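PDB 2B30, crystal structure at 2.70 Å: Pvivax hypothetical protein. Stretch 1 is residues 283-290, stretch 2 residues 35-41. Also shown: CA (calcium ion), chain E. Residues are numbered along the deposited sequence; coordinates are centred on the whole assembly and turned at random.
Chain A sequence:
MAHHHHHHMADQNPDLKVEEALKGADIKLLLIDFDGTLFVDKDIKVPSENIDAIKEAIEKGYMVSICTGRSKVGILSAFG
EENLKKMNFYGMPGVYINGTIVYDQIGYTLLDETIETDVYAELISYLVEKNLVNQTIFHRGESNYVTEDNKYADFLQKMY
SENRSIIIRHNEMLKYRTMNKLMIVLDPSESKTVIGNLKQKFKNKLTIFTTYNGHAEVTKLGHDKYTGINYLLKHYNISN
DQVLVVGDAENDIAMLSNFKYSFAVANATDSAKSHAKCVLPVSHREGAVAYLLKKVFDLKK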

# COMPACT_ATOMS: atom_id res chain seq x y z
N SER A 283 -14.45 -19.70 -12.71
CA SER A 283 -14.81 -18.28 -12.80
C SER A 283 -15.93 -17.93 -11.82
O SER A 283 -16.53 -18.82 -11.19
CB SER A 283 -15.22 -17.92 -14.23
OG SER A 283 -16.32 -18.70 -14.64
N HIS A 284 -16.19 -16.64 -11.67
CA HIS A 284 -17.16 -16.18 -10.68
C HIS A 284 -18.57 -16.74 -10.90
O HIS A 284 -19.22 -17.11 -9.92
CB HIS A 284 -17.18 -14.66 -10.56
CG HIS A 284 -17.66 -13.94 -11.79
ND1 HIS A 284 -17.40 -14.39 -13.06
CD2 HIS A 284 -18.34 -12.79 -11.92
CE1 HIS A 284 -17.93 -13.55 -13.94
NE2 HIS A 284 -18.51 -12.57 -13.27
N ARG A 285 -19.02 -16.86 -12.15
CA ARG A 285 -20.34 -17.46 -12.42
C ARG A 285 -20.34 -18.98 -12.23
O ARG A 285 -21.36 -19.57 -11.88
CB ARG A 285 -20.83 -17.10 -13.82
CG ARG A 285 -20.14 -17.84 -14.95
CD ARG A 285 -20.52 -17.23 -16.30
NE ARG A 285 -19.73 -16.04 -16.62
CZ ARG A 285 -18.44 -16.05 -16.96
NH1 ARG A 285 -17.76 -17.20 -17.01
NH2 ARG A 285 -17.82 -14.91 -17.24
N GLU A 286 -19.19 -19.62 -12.44
CA GLU A 286 -19.04 -21.04 -12.14
C GLU A 286 -18.89 -21.30 -10.63
O GLU A 286 -18.66 -22.44 -10.23
CB GLU A 286 -17.82 -21.62 -12.87
CG GLU A 286 -17.85 -21.56 -14.39
CD GLU A 286 -16.53 -22.04 -15.01
OE1 GLU A 286 -15.68 -21.19 -15.39
OE2 GLU A 286 -16.32 -23.27 -15.12
N GLY A 287 -18.98 -20.26 -9.81
CA GLY A 287 -18.98 -20.41 -8.34
C GLY A 287 -17.60 -20.49 -7.71
O GLY A 287 -17.33 -21.40 -6.93
N ALA A 288 -16.74 -19.52 -8.00
CA ALA A 288 -15.33 -19.55 -7.58
C ALA A 288 -15.10 -19.36 -6.09
O ALA A 288 -14.17 -19.93 -5.54
CB ALA A 288 -14.52 -18.54 -8.37
N VAL A 289 -15.92 -18.54 -5.45
CA VAL A 289 -15.83 -18.37 -4.00
C VAL A 289 -16.19 -19.68 -3.30
O VAL A 289 -15.43 -20.19 -2.49
CB VAL A 289 -16.75 -17.24 -3.49
CG1 VAL A 289 -16.66 -17.12 -1.96
CG2 VAL A 289 -16.40 -15.91 -4.17
N ALA A 290 -17.35 -20.23 -3.65
CA ALA A 290 -17.75 -21.57 -3.18
C ALA A 290 -16.62 -22.58 -3.37
O ALA A 290 -16.26 -23.30 -2.43
CB ALA A 290 -19.02 -22.03 -3.90
CA CA E . -14.50 -6.54 -7.97
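Stretch 2 (35-41) DGTLFVD

Stretch 2 lies against stretch 1 as one irregular piece of backbone against another, joined by packing alone: no hydrogen bond crosses between them, and the two surfaces together bury 373 Å². The residues that touch are at least 244 positions apart in sequence, so this is a truly long-range contact. Its register is short and does not run evenly. The CA of Thr37 comes within 5.0 Å of the CA of His284, the CA of Val40 within 5.9 Å of the CA of Arg285, and the CA of Leu38 within 6.3 Å of the CA of Val289. Moving forward from Thr37 to Leu38 shifts the partner from His284 to Val289, whereas Val40 returns to Arg285, so no single strand-like direction describes the pairing.

Each backbone has its own local order. In stretch 1 a type I turn runs from His284 to Gly287, closed by a bond from Gly287 N to His284 O at 3.2 Å. Gly287, at a positive phi of 85°, occupies the N-cap position, and the helix starts at Ala288. Ser283 and Glu286 tie the approach to the turn together: Ser283 OG donates to Glu286 OE1 at 2.7 Å, and Ser283 N reaches the same oxygen at 3.3 Å. Stretch 2 has a weakly bonded helix with a wider pi-type turn at about 35-38; separately, Gly36 N donates a hydrogen bond to Phe39 O at 3.0 Å. Gly36 also has positive phi, 82°, a conformation that favours glycine by itself. Just before it, Asp35 offers its backbone O to the calcium ion at 2.3 Å, while its CA-to-CB bond points away from stretch 1.

The polar backbone of stretch 2 meets carbon, mainly at His284. The CB of this residue sits 3.2 Å from Gly36 O and 3.1 Å from Thr37 O, close carbon-to-oxygen approaches that leave little spare room. With chi1 at 66° (p), the imidazole extends along stretch 2 as far as Val40. Phe39 contributes its carbonyl rather than its ring: Phe39 O lies near the plane of the imidazole, at its edge, 4.0 Å from His284 CD2.

Over one face of that imidazole stands Val40. Its CG1 is 4.2 Å from the ring centroid and 28° off the normal, a CH-pi contact, and the same methyl lies 3.8 Å from His284 NE2. Val40 CG1 also meets Arg285 CB at 3.8 Å, so one methyl serves two consecutive residues of the turn.

A second aliphatic patch centres on Val289, on the first turn of the helix. Its CG2 packs 3.6 Å from Leu38 CD1 and 3.8 Å from Thr37 CG2. Both partners start with CA-to-CB bonds pointing away, yet the end of Leu38 comes nearer, with chi1 at -165° (t) and chi2 at 69° (p). The rule to read here is economical: glycines take up the positive-phi positions in both stretches, one histidine lies against the carbonyl oxygens of Gly36, Thr37 and Phe39, and branched methyls fill in around it.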

# COMPACT_ATOMS: atom_id res chain seq x y z
N ASP A 35 -18.12 -7.64 -6.72
CA ASP A 35 -18.42 -7.76 -8.15
C ASP A 35 -17.26 -8.42 -8.86
O ASP A 35 -16.10 -8.10 -8.60
CB ASP A 35 -18.66 -6.41 -8.81
CG ASP A 35 -19.84 -5.71 -8.23
OD1 ASP A 35 -19.73 -5.27 -7.06
OD2 ASP A 35 -20.87 -5.60 -8.93
N GLY A 36 -17.59 -9.32 -9.78
CA GLY A 36 -16.58 -10.06 -10.53
C GLY A 36 -16.04 -11.25 -9.77
O GLY A 36 -15.36 -12.09 -10.35
N THR A 37 -16.35 -11.34 -8.48
CA THR A 37 -15.87 -12.43 -7.64
C THR A 37 -17.08 -13.15 -7.04
O THR A 37 -17.41 -14.25 -7.46
CB THR A 37 -14.90 -11.92 -6.53
OG1 THR A 37 -13.78 -11.26 -7.13
CG2 THR A 37 -14.40 -13.07 -5.67
N LEU A 38 -17.76 -12.50 -6.10
CA LEU A 38 -18.93 -13.08 -5.43
C LEU A 38 -20.24 -12.77 -6.19
O LEU A 38 -21.10 -13.63 -6.34
CB LEU A 38 -19.00 -12.53 -4.00
CG LEU A 38 -19.91 -13.22 -2.99
CD1 LEU A 38 -19.38 -14.59 -2.63
CD2 LEU A 38 -20.04 -12.36 -1.72
N PHE A 39 -20.38 -11.53 -6.67
CA PHE A 39 -21.57 -11.09 -7.38
C PHE A 39 -21.31 -11.07 -8.88
O PHE A 39 -20.35 -10.43 -9.32
CB PHE A 39 -21.93 -9.68 -6.92
CG PHE A 39 -23.15 -9.10 -7.57
CD1 PHE A 39 -24.37 -9.10 -6.90
CD2 PHE A 39 -23.08 -8.54 -8.84
CE1 PHE A 39 -25.50 -8.55 -7.49
CE2 PHE A 39 -24.21 -8.00 -9.44
CZ PHE A 39 -25.42 -8.00 -8.76
N VAL A 40 -22.17 -11.74 -9.66
CA VAL A 40 -21.93 -11.98 -11.09
C VAL A 40 -22.52 -10.88 -11.99
O VAL A 40 -21.78 -10.20 -12.70
CB VAL A 40 -22.47 -13.37 -11.52
CG1 VAL A 40 -22.12 -13.67 -12.97
CG2 VAL A 40 -21.91 -14.47 -10.61
N ASP A 41 -23.84 -10.70 -11.97
CA ASP A 41 -24.52 -9.66 -12.77
C ASP A 41 -25.95 -9.42 -12.29
O ASP A 41 -26.36 -9.99 -11.28
CB ASP A 41 -24.51 -10.02 -14.27
CG ASP A 41 -25.18 -11.35 -14.58
OD1 ASP A 41 -26.20 -11.71 -13.94
OD2 ASP A 41 -24.66 -12.04 -15.49